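Local structure of protein-tyrosine-phosphatase (Chaetomium thermophilum var. thermophilum DSM 1495, 5M43) at residues Y117-Y122 / S140-W145. The protein is the Yvh1 phosphatase of a thermophilic fungus, here its catalytic domain, which probably removes phosphate from tyrosine, serine and threonine residues of proteins. Numbering follows the deposited sequence.
Sequences YLLWKY and SRALEW
In the helical part of this dual specificity phosphatase domain, Leu118 and Leu119 near the C-terminal end of helix 109-121 pack against Ala142 and Trp145 on helix 135-147, a worked example of helix packing in which apolar side chains make the contact. No hydrogen bond passes between segments 117-122 and 140-145. The axes of 117-121 and 140-145 come within 10.1 Å, at 117° between their N-to-C directions, and the backbones draw nearest where the CA atoms of Leu118 and Ala142 lie 6.9 Å apart. Ala142 has only a methyl group to offer, and its CB meets CD2 of Leu119 at 3.9 Å, the leucine reaching across with the end of its side chain. Leu118 points at the partner helix and touches with its CD1 branch, which lies 3.9 Å from CD1 of the Trp145 indole and approaches the ring obliquely. These two side chains cross at about a right angle. Trp145 holds CG anti to its backbone N (chi1 -177°), which carries the five-membered part of the indole out to this methyl. The indole is also tied down at its polar side, since NE1 donates to the carbonyl O of Lys7, while Arg125 and Lys7 make cation-pi contacts with the ring; the one aromatic group thus joins the helix pair to the N-terminal segment. Val139 and Val146 extend the apolar seam along helix 135-147, with Leu119 and Leu118 respectively, and Trp167 of helix 157-168 adds to the packing around Leu119. The contact joins helices 109-121 and 135-147, two of the helices that follow strand 99-102 in the alpha/beta fold of the protein-tyrosine phosphatase family.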
loop_
_atom_site.group_PDB
_atom_site.type_symbol
_atom_site.label_atom_id
_atom_site.label_comp_id
_atom_site.label_asym_id
_atom_site.label_seq_id
_atom_site.Cartn_x
_atom_site.Cartn_y
_atom_site.Cartn_z
ATOM N N TYR A 117 -5.382 -2.283 -1.349
ATOM C CA TYR A 117 -5.460 -1.914 -2.756
ATOM C C TYR A 117 -5.575 -3.156 -3.631
ATOM O O TYR A 117 -6.406 -3.193 -4.558
ATOM C CB TYR A 117 -4.228 -1.074 -3.089
ATOM C CG TYR A 117 -4.016 -0.956 -4.597
ATOM C CD1 TYR A 117 -4.688 -0.039 -5.344
ATOM C CD2 TYR A 117 -3.105 -1.793 -5.230
ATOM C CE1 TYR A 117 -4.488 0.031 -6.738
ATOM C CE2 TYR A 117 -2.851 -1.727 -6.598
ATOM C CZ TYR A 117 -3.518 -0.766 -7.347
ATOM O OH TYR A 117 -3.350 -0.704 -8.721
ATOM N N LEU A 118 -4.757 -4.197 -3.344
ATOM C CA LEU A 118 -4.789 -5.397 -4.191
ATOM C C LEU A 118 -6.146 -6.098 -4.121
ATOM O O LEU A 118 -6.656 -6.601 -5.134
ATOM C CB LEU A 118 -3.689 -6.388 -3.791
ATOM C CG LEU A 118 -2.233 -5.950 -3.974
ATOM C CD1 LEU A 118 -1.318 -7.042 -3.379
ATOM C CD2 LEU A 118 -2.003 -5.848 -5.517
ATOM N N LEU A 119 -6.741 -6.189 -2.919
ATOM C CA LEU A 119 -8.064 -6.801 -2.782
ATOM C C LEU A 119 -9.130 -6.005 -3.526
ATOM O O LEU A 119 -10.073 -6.567 -4.103
ATOM C CB LEU A 119 -8.459 -6.867 -1.286
ATOM C CG LEU A 119 -7.550 -7.822 -0.500
ATOM C CD1 LEU A 119 -7.939 -7.652 1.011
ATOM C CD2 LEU A 119 -7.767 -9.255 -0.938
ATOM N N TRP A 120 -8.976 -4.685 -3.527
ATOM C CA TRP A 120 -9.951 -3.811 -4.191
ATOM C C TRP A 120 -9.803 -3.876 -5.706
ATOM O O TRP A 120 -10.803 -3.856 -6.441
ATOM C CB TRP A 120 -9.715 -2.378 -3.698
ATOM C CG TRP A 120 -10.456 -1.371 -4.490
ATOM C CD1 TRP A 120 -11.779 -1.020 -4.349
ATOM C CD2 TRP A 120 -9.928 -0.560 -5.574
ATOM N NE1 TRP A 120 -12.126 -0.074 -5.320
ATOM C CE2 TRP A 120 -10.990 0.235 -6.056
ATOM C CE3 TRP A 120 -8.667 -0.433 -6.178
ATOM C CZ2 TRP A 120 -10.816 1.155 -7.087
ATOM C CZ3 TRP A 120 -8.509 0.478 -7.218
ATOM C CH2 TRP A 120 -9.588 1.241 -7.691
ATOM N N LYS A 121 -8.574 -3.930 -6.168
ATOM C CA LYS A 121 -8.339 -3.892 -7.624
ATOM C C LYS A 121 -8.439 -5.267 -8.280
ATOM O O LYS A 121 -8.964 -5.374 -9.404
ATOM C CB LYS A 121 -7.000 -3.246 -7.924
ATOM C CG LYS A 121 -6.779 -3.171 -9.488
ATOM C CD LYS A 121 -5.682 -2.300 -9.736
ATOM C CE LYS A 121 -5.560 -2.153 -11.282
ATOM N NZ LYS A 121 -4.379 -1.299 -11.644
ATOM N N TYR A 122 -7.993 -6.328 -7.605
ATOM C CA TYR A 122 -7.954 -7.677 -8.180
ATOM C C TYR A 122 -8.706 -8.723 -7.345
ATOM O O TYR A 122 -8.158 -9.782 -6.994
ATOM C CB TYR A 122 -6.511 -8.104 -8.383
ATOM C CG TYR A 122 -5.634 -7.127 -9.112
ATOM C CD1 TYR A 122 -4.715 -6.351 -8.409
ATOM C CD2 TYR A 122 -5.709 -6.994 -10.494
ATOM C CE1 TYR A 122 -3.869 -5.456 -9.064
ATOM C CE2 TYR A 122 -4.876 -6.107 -11.150
ATOM C CZ TYR A 122 -3.967 -5.340 -10.432
ATOM O OH TYR A 122 -3.135 -4.491 -11.135
ATOM N N SER A 140 -5.261 -13.743 3.112
ATOM C CA SER A 140 -4.039 -14.554 3.175
ATOM C C SER A 140 -3.403 -14.681 1.796
ATOM O O SER A 140 -2.164 -14.634 1.637
ATOM C CB SER A 140 -4.376 -15.934 3.736
ATOM O OG SER A 140 -3.194 -16.757 3.619
ATOM N N ARG A 141 -4.233 -14.866 0.785
ATOM C CA ARG A 141 -3.681 -14.978 -0.553
ATOM C C ARG A 141 -3.040 -13.669 -0.998
ATOM O O ARG A 141 -2.016 -13.685 -1.706
ATOM C CB ARG A 141 -4.772 -15.438 -1.523
ATOM C CG ARG A 141 -5.151 -16.892 -1.244
ATOM C CD ARG A 141 -6.448 -17.333 -1.899
ATOM N NE ARG A 141 -6.388 -17.130 -3.340
ATOM C CZ ARG A 141 -7.248 -17.667 -4.198
ATOM N NH1 ARG A 141 -7.120 -17.423 -5.502
ATOM N NH2 ARG A 141 -8.219 -18.455 -3.754
ATOM N N ALA A 142 -3.630 -12.520 -0.628
ATOM C CA ALA A 142 -3.022 -11.233 -0.978
ATOM C C ALA A 142 -1.725 -11.023 -0.200
ATOM O O ALA A 142 -0.737 -10.524 -0.763
ATOM C CB ALA A 142 -3.999 -10.071 -0.713
ATOM N N LEU A 143 -1.691 -11.447 1.064
ATOM C CA LEU A 143 -0.442 -11.360 1.818
ATOM C C LEU A 143 0.644 -12.222 1.179
ATOM O O LEU A 143 1.805 -11.799 1.089
ATOM C CB LEU A 143 -0.694 -11.732 3.297
ATOM C CG LEU A 143 0.573 -11.984 4.126
ATOM C CD1 LEU A 143 1.370 -10.701 4.205
ATOM C CD2 LEU A 143 0.170 -12.367 5.544
ATOM N N GLU A 144 0.313 -13.454 0.778
ATOM C CA GLU A 144 1.346 -14.297 0.153
ATOM C C GLU A 144 1.791 -13.722 -1.186
ATOM O O GLU A 144 2.975 -13.843 -1.572
ATOM C CB GLU A 144 0.830 -15.712 -0.047
ATOM C CG GLU A 144 0.516 -16.426 1.233
ATOM C CD GLU A 144 1.732 -16.440 2.118
ATOM O OE1 GLU A 144 2.850 -16.748 1.620
ATOM O OE2 GLU A 144 1.601 -16.109 3.293
ATOM N N TRP A 145 0.879 -13.041 -1.879
ATOM C CA TRP A 145 1.273 -12.344 -3.112
ATOM C C TRP A 145 2.326 -11.276 -2.832
ATOM O O TRP A 145 3.365 -11.191 -3.510
ATOM C CB TRP A 145 0.007 -11.730 -3.744
ATOM C CG TRP A 145 0.270 -11.035 -5.085
ATOM C CD1 TRP A 145 0.697 -9.753 -5.288
ATOM C CD2 TRP A 145 0.083 -11.607 -6.348
ATOM N NE1 TRP A 145 0.773 -9.486 -6.655
ATOM C CE2 TRP A 145 0.410 -10.619 -7.318
ATOM C CE3 TRP A 145 -0.329 -12.869 -6.772
ATOM C CZ2 TRP A 145 0.320 -10.851 -8.712
ATOM C CZ3 TRP A 145 -0.405 -13.106 -8.195
ATOM C CH2 TRP A 145 -0.096 -12.095 -9.114
#